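Local coordinates for cytochrome P450 113A1 (Saccharopolyspora erythraea, PDB 2JJN), which hydroxylates the macrolactone ring of erythromycin D at C-12 to give erythromycin C, as a heme-dependent cytochrome P450 monooxygenase of antibiotic biosynthesis, at residues A[49-63]-A[305-319]. The protein carries 2 engineered substitutions. Residues are numbered along the deposited sequence; the frame is centred on the assembly and turned at random. Where two conformers were deposited one is given.
Sequences GVWHVFRHADVQTVL and PIPADVMVNTWVLSA. With SO4 (sulfate ion), chain E; SO4 (sulfate ion), chain G.
Trp51 lays one face of its indole over Ile306. The CG2 methyl of Ile306 sits 4.0 Å from the centroid of the five-membered ring of Trp51, almost on the ring normal, a CH-pi contact. Pro307 CD and Val310 CG2 also reach the indole, obliquely. On the face carrying His52 and Asn313, the opposite one from Trp51, the His52 ring lies alongside that of Trp315. The Trp315 NE1 proton goes to His52 ND1 at 2.9 Å, near both ring planes and nearly straight (171°). His52 NE2 is held by Asp46, so both ring nitrogens are bonded and the ring rotation is fixed. Phe54 leans obliquely on Trp315, with Phe54 CE2 3.4 Å from Trp315 CD1, completing an aromatic cluster.

Between these two faces run the parallel strands 51-53 and 311-315, neighbours in the mixed beta-sheet of the P450 fold. Four hydrogen bonds join them, from Trp51 N to Met311 O through to Trp315 N to Val53 O. Past the strands, the Ser318 hydroxyl donates to Phe54 O at 2.7 Å; OG is anti to the backbone N (chi1 -179°), directed at that carbonyl.

Helix 56-64 packs over the Val53 and Thr314 face. Val62 CG1 is tight against Thr314 CG2, at 3.3 Å. Leu63 CD2 lies 3.7 Å from Thr314 OG1. The Leu63 side chain also touches Arg293, a heme-binding residue.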
ATOM      1  N   GLY A  49     -10.889  -4.305  22.381  1.00 12.72           N
ATOM      2  CA  GLY A  49      -9.800  -5.179  22.890  1.00 12.65           C
ATOM      3  C   GLY A  49      -8.664  -5.338  21.896  1.00 11.72           C
ATOM      4  O   GLY A  49      -7.865  -6.276  22.004  1.00 13.17           O
ATOM      5  N   VAL A  50      -8.578  -4.390  20.960  1.00 12.73           N
ATOM      6  CA  VAL A  50      -7.482  -4.341  19.980  1.00 12.00           C
ATOM      7  C   VAL A  50      -6.450  -3.357  20.501  1.00 12.84           C
ATOM      8  O   VAL A  50      -6.795  -2.293  20.991  1.00 11.97           O
ATOM      9  CB  VAL A  50      -8.000  -3.874  18.597  1.00 14.34           C
ATOM     10  CG1 VAL A  50      -6.833  -3.739  17.647  1.00 13.96           C
ATOM     11  CG2 VAL A  50      -8.983  -4.887  18.057  1.00 14.14           C
ATOM     12  N   TRP A  51      -5.178  -3.726  20.395  1.00 11.12           N
ATOM     13  CA  TRP A  51      -4.114  -2.914  20.962  1.00 11.17           C
ATOM     14  C   TRP A  51      -3.453  -2.141  19.855  1.00 12.63           C
ATOM     15  O   TRP A  51      -3.586  -2.484  18.631  1.00 15.10           O
ATOM     16  CB  TRP A  51      -3.086  -3.841  21.624  1.00 11.21           C
ATOM     17  CG  TRP A  51      -3.661  -4.462  22.879  1.00 10.67           C
ATOM     18  CD1 TRP A  51      -4.577  -5.486  22.962  1.00 11.06           C
ATOM     19  CD2 TRP A  51      -3.403  -4.052  24.223  1.00 10.22           C
ATOM     20  NE1 TRP A  51      -4.882  -5.757  24.282  1.00 11.62           N
ATOM     21  CE2 TRP A  51      -4.171  -4.894  25.077  1.00 11.70           C
ATOM     22  CE3 TRP A  51      -2.585  -3.047  24.797  1.00 12.17           C
ATOM     23  CZ2 TRP A  51      -4.140  -4.785  26.473  1.00 10.85           C
ATOM     24  CZ3 TRP A  51      -2.538  -2.953  26.190  1.00 10.86           C
ATOM     25  CH2 TRP A  51      -3.300  -3.829  27.012  1.00 12.06           C
ATOM     26  N   HIS A  52      -2.886  -1.012  20.228  1.00  9.93           N
ATOM     27  CA  HIS A  52      -2.313  -0.115  19.246  1.00  9.85           C
ATOM     28  C   HIS A  52      -0.946   0.333  19.763  1.00 10.84           C
ATOM     29  O   HIS A  52      -0.815   0.718  20.946  1.00 11.29           O
ATOM     30  CB  HIS A  52      -3.198   1.132  19.153  1.00 10.99           C
ATOM     31  CG  HIS A  52      -4.547   0.827  18.608  1.00 10.71           C
ATOM     32  ND1 HIS A  52      -4.869   1.001  17.274  1.00 12.90           N
ATOM     33  CD2 HIS A  52      -5.652   0.334  19.217  1.00 11.27           C
ATOM     34  CE1 HIS A  52      -6.131   0.618  17.088  1.00 14.41           C
ATOM     35  NE2 HIS A  52      -6.631   0.230  18.250  1.00 10.82           N
ATOM     36  N   VAL A  53       0.028   0.364  18.850  1.00  9.80           N
ATOM     37  CA  VAL A  53       1.409   0.660  19.224  1.00 10.22           C
ATOM     38  C   VAL A  53       1.844   1.884  18.412  1.00  9.75           C
ATOM     39  O   VAL A  53       1.742   1.885  17.178  1.00 10.60           O
ATOM     40  CB  VAL A  53       2.288  -0.554  18.935  1.00 10.11           C
ATOM     41  CG1 VAL A  53       3.750  -0.198  19.159  1.00 11.01           C
ATOM     42  CG2 VAL A  53       1.853  -1.673  19.910  1.00 12.22           C
ATOM     43  N   PHE A  54       2.305   2.932  19.115  1.00  9.46           N
ATOM     44  CA  PHE A  54       2.512   4.245  18.481  1.00 10.44           C
ATOM     45  C   PHE A  54       3.953   4.719  18.272  1.00 11.21           C
ATOM     46  O   PHE A  54       4.214   5.534  17.390  1.00 11.66           O
ATOM     47  CB  PHE A  54       1.762   5.343  19.264  1.00 10.12           C
ATOM     48  CG  PHE A  54       0.271   5.091  19.334  1.00 10.55           C
ATOM     49  CD1 PHE A  54      -0.333   4.748  20.538  1.00 12.71           C
ATOM     50  CD2 PHE A  54      -0.475   5.083  18.182  1.00 13.56           C
ATOM     51  CE1 PHE A  54      -1.708   4.518  20.600  1.00 11.61           C
ATOM     52  CE2 PHE A  54      -1.875   4.842  18.217  1.00 15.24           C
ATOM     53  CZ  PHE A  54      -2.490   4.548  19.452  1.00 13.99           C
ATOM     54  N   ARG A  55       4.877   4.249  19.084  1.00 10.54           N
ATOM     55  CA  ARG A  55       6.249   4.773  18.973  1.00 11.94           C
ATOM     56  C   ARG A  55       7.082   3.988  17.975  1.00 13.30           C
ATOM     57  O   ARG A  55       6.921   2.771  17.853  1.00 12.22           O
ATOM     58  CB  ARG A  55       6.935   4.701  20.342  1.00 12.72           C
ATOM     59  CG  ARG A  55       6.391   5.731  21.315  1.00 12.56           C
ATOM     60  CD  ARG A  55       7.129   5.644  22.640  1.00 15.10           C
ATOM     61  NE  ARG A  55       6.556   6.567  23.603  1.00 17.28           N
ATOM     62  CZ  ARG A  55       6.720   6.414  24.911  1.00 21.08           C
ATOM     63  NH1 ARG A  55       7.429   5.360  25.370  1.00 17.35           N
ATOM     64  NH2 ARG A  55       6.183   7.308  25.759  1.00 22.45           N
ATOM     65  N   HIS A  56       8.013   4.677  17.306  1.00 17.07           N
ATOM     66  CA  HIS A  56       8.771   4.048  16.246  1.00 18.50           C
ATOM     67  C   HIS A  56       9.498   2.778  16.716  1.00 18.67           C
ATOM     68  O   HIS A  56       9.423   1.717  16.088  1.00 16.69           O
ATOM     69  CB  HIS A  56       9.800   5.062  15.732  1.00 19.24           C
ATOM     70  CG  HIS A  56      10.624   4.561  14.594  1.00 22.10           C
ATOM     71  ND1 HIS A  56      11.839   3.927  14.792  1.00 24.89           N
ATOM     72  CD2 HIS A  56      10.458   4.663  13.252  1.00 20.28           C
ATOM     73  CE1 HIS A  56      12.365   3.625  13.615  1.00 23.16           C
ATOM     74  NE2 HIS A  56      11.555   4.050  12.667  1.00 22.36           N
ATOM     75  N   ALA A  57      10.224   2.861  17.839  1.00 19.22           N
ATOM     76  CA  ALA A  57      10.967   1.695  18.255  1.00 18.50           C
ATOM     77  C   ALA A  57      10.050   0.513  18.558  1.00 18.01           C
ATOM     78  O   ALA A  57      10.426  -0.630  18.350  1.00 18.72           O
ATOM     79  CB  ALA A  57      11.800   2.025  19.498  1.00 20.32           C
ATOM     80  N   ASP A  58       8.885   0.801  19.133  1.00 17.38           N
ATOM     81  CA  ASP A  58       7.948  -0.273  19.520  1.00 17.48           C
ATOM     82  C   ASP A  58       7.262  -0.877  18.292  1.00 17.88           C
ATOM     83  O   ASP A  58       7.029  -2.098  18.257  1.00 19.04           O
ATOM     84  CB  ASP A  58       6.902   0.284  20.484  1.00 17.76           C
ATOM     85  CG  ASP A  58       7.531   0.745  21.831  1.00 18.07           C
ATOM     86  OD1 ASP A  58       8.610   0.165  22.176  1.00 20.90           O
ATOM     87  OD2 ASP A  58       6.988   1.705  22.428  1.00 18.24           O
ATOM     88  N   VAL A  59       6.952  -0.038  17.302  1.00 18.21           N
ATOM     89  CA  VAL A  59       6.422  -0.576  16.023  1.00 18.65           C
ATOM     90  C   VAL A  59       7.450  -1.522  15.406  1.00 18.69           C
ATOM     91  O   VAL A  59       7.115  -2.631  14.963  1.00 20.75           O
ATOM     92  CB  VAL A  59       6.104   0.574  15.080  1.00 18.04           C
ATOM     93  CG1 VAL A  59       5.956   0.067  13.603  1.00 19.65           C
ATOM     94  CG2 VAL A  59       4.847   1.341  15.568  1.00 18.88           C
ATOM     95  N   GLN A  60       8.736  -1.149  15.426  1.00 18.60           N
ATOM     96  CA  GLN A  60       9.755  -2.070  14.895  1.00 19.70           C
ATOM     97  C   GLN A  60       9.858  -3.367  15.706  1.00 20.40           C
ATOM     98  O   GLN A  60      10.025  -4.446  15.143  1.00 21.34           O
ATOM     99  CB  GLN A  60      11.099  -1.353  14.871  1.00 21.02           C
ATOM    100  CG  GLN A  60      11.173  -0.285  13.810  1.00 23.60           C
ATOM    101  CD  GLN A  60      12.598   0.278  13.687  1.00 28.12           C
ATOM    102  OE1 GLN A  60      13.100   0.452  12.585  1.00 34.68           O
ATOM    103  NE2 GLN A  60      13.208   0.617  14.806  1.00 30.14           N
ATOM    104  N   THR A  61       9.744  -3.271  17.020  1.00 20.37           N
ATOM    105  CA  THR A  61       9.779  -4.475  17.883  1.00 20.47           C
ATOM    106  C   THR A  61       8.705  -5.459  17.494  1.00 20.02           C
ATOM    107  O   THR A  61       8.981  -6.655  17.370  1.00 21.99           O
ATOM    108  CB  THR A  61       9.658  -4.063  19.339  1.00 20.38           C
ATOM    109  OG1 THR A  61      10.878  -3.375  19.682  1.00 22.86           O
ATOM    110  CG2 THR A  61       9.424  -5.238  20.272  1.00 23.44           C
ATOM    111  N   VAL A  62       7.488  -4.937  17.316  1.00 20.08           N
ATOM    112  CA  VAL A  62       6.328  -5.767  17.038  1.00 19.30           C
ATOM    113  C   VAL A  62       6.500  -6.427  15.678  1.00 19.66           C
ATOM    114  O   VAL A  62       6.297  -7.631  15.568  1.00 20.68           O
ATOM    115  CB  VAL A  62       5.034  -4.954  17.079  1.00 19.91           C
ATOM    116  CG1 VAL A  62       3.837  -5.760  16.496  1.00 19.45           C
ATOM    117  CG2 VAL A  62       4.761  -4.541  18.535  1.00 19.10           C
ATOM    118  N   LEU A  63       6.837  -5.627  14.673  1.00 20.53           N
ATOM    119  CA  LEU A  63       6.997  -6.193  13.323  1.00 20.52           C
ATOM    120  C   LEU A  63       8.134  -7.171  13.208  1.00 21.59           C
ATOM    121  O   LEU A  63       8.052  -8.148  12.414  1.00 22.52           O
ATOM    122  CB  LEU A  63       7.129  -5.089  12.261  1.00 19.43           C
ATOM    123  CG  LEU A  63       5.932  -4.141  12.175  1.00 19.88           C
ATOM    124  CD1 LEU A  63       6.141  -2.936  11.221  1.00 19.32           C
ATOM    125  CD2 LEU A  63       4.657  -4.938  11.818  1.00 21.11           C
ATOM    126  N   PRO A 305       1.612  -4.628  29.511  1.00 10.54           N
ATOM    127  CA  PRO A 305       1.318  -6.052  29.344  1.00 10.36           C
ATOM    128  C   PRO A 305       0.187  -6.255  28.347  1.00 10.66           C
ATOM    129  O   PRO A 305      -0.887  -5.639  28.454  1.00 12.56           O
ATOM    130  CB  PRO A 305       0.887  -6.489  30.760  1.00 11.09           C
ATOM    131  CG  PRO A 305       0.263  -5.268  31.346  1.00 11.26           C
ATOM    132  CD  PRO A 305       1.139  -4.138  30.830  1.00 11.54           C
ATOM    133  N   ILE A 306       0.473  -7.080  27.339  1.00  9.66           N
ATOM    134  CA  ILE A 306      -0.507  -7.443  26.319  1.00  9.99           C
ATOM    135  C   ILE A 306      -0.826  -8.956  26.410  1.00 10.46           C
ATOM    136  O   ILE A 306       0.061  -9.754  26.480  1.00 11.39           O
ATOM    137  CB  ILE A 306       0.006  -7.093  24.914  1.00  8.34           C
ATOM    138  CG1 ILE A 306       0.335  -5.605  24.794  1.00 10.29           C
ATOM    139  CG2 ILE A 306      -1.080  -7.452  23.897  1.00 10.41           C
ATOM    140  CD1 ILE A 306       0.931  -5.199  23.395  1.00 12.56           C
ATOM    141  N   PRO A 307      -2.106  -9.313  26.510  1.00 10.39           N
ATOM    142  CA  PRO A 307      -2.413 -10.742  26.663  1.00 10.60           C
ATOM    143  C   PRO A 307      -2.230 -11.516  25.362  1.00 10.45           C
ATOM    144  O   PRO A 307      -2.073 -10.926  24.286  1.00 10.76           O
ATOM    145  CB  PRO A 307      -3.891 -10.763  27.031  1.00 11.70           C
ATOM    146  CG  PRO A 307      -4.393  -9.473  26.539  1.00 13.09           C
ATOM    147  CD  PRO A 307      -3.317  -8.468  26.508  1.00 10.83           C
ATOM    148  N   ALA A 308      -2.289 -12.841  25.489  1.00 11.01           N
ATOM    149  CA  ALA A 308      -2.296 -13.720  24.299  1.00 11.93           C
ATOM    150  C   ALA A 308      -3.564 -13.574  23.499  1.00 11.34           C
ATOM    151  O   ALA A 308      -4.647 -13.244  24.023  1.00 11.95           O
ATOM    152  CB  ALA A 308      -2.158 -15.180  24.768  1.00 12.96           C
ATOM    153  N   ASP A 309      -3.456 -13.910  22.204  1.00 10.49           N
ATOM    154  CA  ASP A 309      -4.646 -14.030  21.364  1.00 12.37           C
ATOM    155  C   ASP A 309      -5.446 -12.746  21.214  1.00 11.99           C
ATOM    156  O   ASP A 309      -6.683 -12.783  21.162  1.00 13.52           O
ATOM    157  CB  ASP A 309      -5.553 -15.186  21.880  1.00 12.45           C
ATOM    158  CG  ASP A 309      -4.814 -16.519  21.919  1.00 18.58           C
ATOM    159  OD1 ASP A 309      -4.083 -16.829  20.959  1.00 17.77           O
ATOM    160  OD2 ASP A 309      -4.921 -17.216  22.950  1.00 21.10           O
ATOM    161  N   VAL A 310      -4.738 -11.621  21.077  1.00 10.69           N
ATOM    162  CA  VAL A 310      -5.400 -10.370  20.763  1.00 11.55           C
ATOM    163  C   VAL A 310      -4.711  -9.706  19.565  1.00 11.28           C
ATOM    164  O   VAL A 310      -3.558 -10.023  19.242  1.00 12.49           O
ATOM    165  CB  VAL A 310      -5.441  -9.395  21.981  1.00 11.16           C
ATOM    166  CG1 VAL A 310      -6.171 -10.013  23.185  1.00 12.59           C
ATOM    167  CG2 VAL A 310      -4.018  -8.986  22.376  1.00 13.16           C
ATOM    168  N   MET A 311      -5.469  -8.835  18.890  1.00 10.90           N
ATOM    169  CA  MET A 311      -4.943  -8.131  17.724  1.00 11.93           C
ATOM    170  C   MET A 311      -4.166  -6.887  18.183  1.00 11.25           C
ATOM    171  O   MET A 311      -4.562  -6.235  19.142  1.00 11.14           O
ATOM    172  CB  MET A 311      -6.077  -7.754  16.802  1.00 12.92           C
ATOM    173  CG  MET A 311      -5.644  -6.866  15.665  0.50 12.44           C
ATOM    174  SD  MET A 311      -6.636  -7.172  14.175  0.50 16.13           S
ATOM    175  CE  MET A 311      -6.055  -8.811  13.772  0.50 14.97           C
ATOM    176  N   VAL A 312      -3.067  -6.609  17.492  1.00 10.09           N
ATOM    177  CA  VAL A 312      -2.193  -5.454  17.770  1.00 11.52           C
ATOM    178  C   VAL A 312      -2.042  -4.705  16.461  1.00 11.96           C
ATOM    179  O   VAL A 312      -1.700  -5.320  15.438  1.00 14.18           O
ATOM    180  CB  VAL A 312      -0.800  -5.944  18.226  1.00 11.81           C
ATOM    181  CG1 VAL A 312       0.098  -4.732  18.492  1.00 12.01           C
ATOM    182  CG2 VAL A 312      -0.943  -6.836  19.496  1.00 11.36           C
ATOM    183  N   ASN A 313      -2.285  -3.395  16.485  1.00 11.88           N
ATOM    184  CA  ASN A 313      -2.205  -2.510  15.290  1.00 12.16           C
ATOM    185  C   ASN A 313      -0.913  -1.720  15.468  1.00 13.26           C
ATOM    186  O   ASN A 313      -0.762  -1.019  16.479  1.00 14.97           O
ATOM    187  CB  ASN A 313      -3.419  -1.543  15.415  1.00 15.17           C
ATOM    188  CG  ASN A 313      -4.655  -2.051  14.752  0.50 16.99           C
ATOM    189  OD1 ASN A 313      -5.694  -2.146  15.388  0.50 20.49           O
ATOM    190  ND2 ASN A 313      -4.573  -2.350  13.464  0.50 17.68           N
ATOM    191  N   THR A 314       0.006  -1.830  14.523  1.00 11.33           N
ATOM    192  CA  THR A 314       1.254  -1.033  14.570  1.00 11.92           C
ATOM    193  C   THR A 314       1.105   0.180  13.682  1.00 12.29           C
ATOM    194  O   THR A 314       0.902   0.017  12.488  1.00 12.76           O
ATOM    195  CB  THR A 314       2.487  -1.795  14.065  1.00 13.20           C
ATOM    196  OG1 THR A 314       2.275  -2.310  12.748  1.00 15.43           O
ATOM    197  CG2 THR A 314       2.870  -2.975  14.990  1.00 14.01           C
ATOM    198  N   TRP A 315       1.182   1.366  14.265  1.00 10.66           N
ATOM    199  CA  TRP A 315       0.898   2.614  13.554  1.00 12.43           C
ATOM    200  C   TRP A 315       2.162   3.148  12.896  1.00 12.37           C
ATOM    201  O   TRP A 315       2.931   3.948  13.456  1.00 11.51           O
ATOM    202  CB  TRP A 315       0.287   3.626  14.512  1.00 11.95           C
ATOM    203  CG  TRP A 315      -1.172   3.412  14.752  1.00 13.40           C
ATOM    204  CD1 TRP A 315      -1.714   2.612  15.681  1.00 16.20           C
ATOM    205  CD2 TRP A 315      -2.246   4.026  14.032  1.00 14.77           C
ATOM    206  NE1 TRP A 315      -3.129   2.689  15.614  1.00 19.49           N
ATOM    207  CE2 TRP A 315      -3.463   3.552  14.598  1.00 18.74           C
ATOM    208  CE3 TRP A 315      -2.295   4.899  12.928  1.00 14.13           C
ATOM    209  CZ2 TRP A 315      -4.723   3.943  14.115  1.00 19.19           C
ATOM    210  CZ3 TRP A 315      -3.542   5.308  12.461  1.00 17.26           C
ATOM    211  CH2 TRP A 315      -4.737   4.830  13.050  1.00 17.31           C
ATOM    212  N   VAL A 316       2.389   2.674  11.665  1.00 16.70           N
ATOM    213  CA  VAL A 316       3.529   3.180  10.884  1.00 17.90           C
ATOM    214  C   VAL A 316       3.445   4.719  10.716  1.00 17.25           C
ATOM    215  O   VAL A 316       4.454   5.416  10.731  1.00 19.01           O
ATOM    216  CB  VAL A 316       3.642   2.422   9.552  1.00 20.22           C
ATOM    217  CG1 VAL A 316       4.429   3.216   8.515  0.70 19.61           C
ATOM    218  CG2 VAL A 316       4.348   1.066   9.847  0.70 18.64           C
ATOM    219  N   LEU A 317       2.238   5.253  10.553  1.00 18.08           N
ATOM    220  CA  LEU A 317       2.084   6.707  10.422  1.00 17.51           C
ATOM    221  C   LEU A 317       2.628   7.404  11.647  1.00 19.13           C
ATOM    222  O   LEU A 317       3.318   8.427  11.509  1.00 18.95           O
ATOM    223  CB  LEU A 317       0.615   7.047  10.241  1.00 18.42           C
ATOM    224  CG  LEU A 317       0.312   8.550  10.251  1.00 19.08           C
ATOM    225  CD1 LEU A 317       1.060   9.271   9.074  1.00 22.66           C
ATOM    226  CD2 LEU A 317      -1.193   8.756  10.135  1.00 23.41           C
ATOM    227  N   SER A 318       2.320   6.883  12.840  1.00 18.34           N
ATOM    228  CA  SER A 318       2.839   7.522  14.054  1.00 18.72           C
ATOM    229  C   SER A 318       4.359   7.351  14.158  1.00 18.74           C
ATOM    230  O   SER A 318       5.087   8.302  14.495  1.00 18.40           O
ATOM    231  CB  SER A 318       2.142   6.857  15.227  1.00 18.61           C
ATOM    232  OG  SER A 318       2.568   7.429  16.480  1.00 18.18           O
ATOM    233  N   ALA A 319       4.848   6.142  13.886  1.00 17.39           N
ATOM    234  CA  ALA A 319       6.313   5.891  13.885  1.00 17.53           C
ATOM    235  C   ALA A 319       7.015   6.842  12.973  1.00 18.48           C
ATOM    236  O   ALA A 319       8.103   7.345  13.304  1.00 18.84           O
ATOM    237  CB  ALA A 319       6.595   4.435  13.445  1.00 18.82           C
TER
HETATM  238  S   SO4 E 415       7.195   5.792  29.214  0.60 30.59           S
HETATM  239  O1  SO4 E 415       6.696   6.966  28.492  0.60 29.19           O
HETATM  240  O2  SO4 E 415       6.172   5.341  30.154  0.60 30.64           O
HETATM  241  O3  SO4 E 415       8.424   6.135  29.928  0.60 30.71           O
HETATM  242  O4  SO4 E 415       7.434   4.669  28.304  0.60 28.92           O
HETATM  243  S   SO4 G 417      12.621   4.406   8.977  0.50 27.83           S
HETATM  244  O1  SO4 G 417      11.514   4.643   8.005  0.50 20.34           O
HETATM  245  O2  SO4 G 417      12.168   3.623  10.125  0.50 22.72           O
HETATM  246  O3  SO4 G 417      13.249   5.620   9.507  0.50 29.79           O
HETATM  247  O4  SO4 G 417      13.668   3.568   8.409  0.50 28.49           O
HETATM  248  O   HOH W   1      -8.115  -8.229  19.971  1.00 15.23           O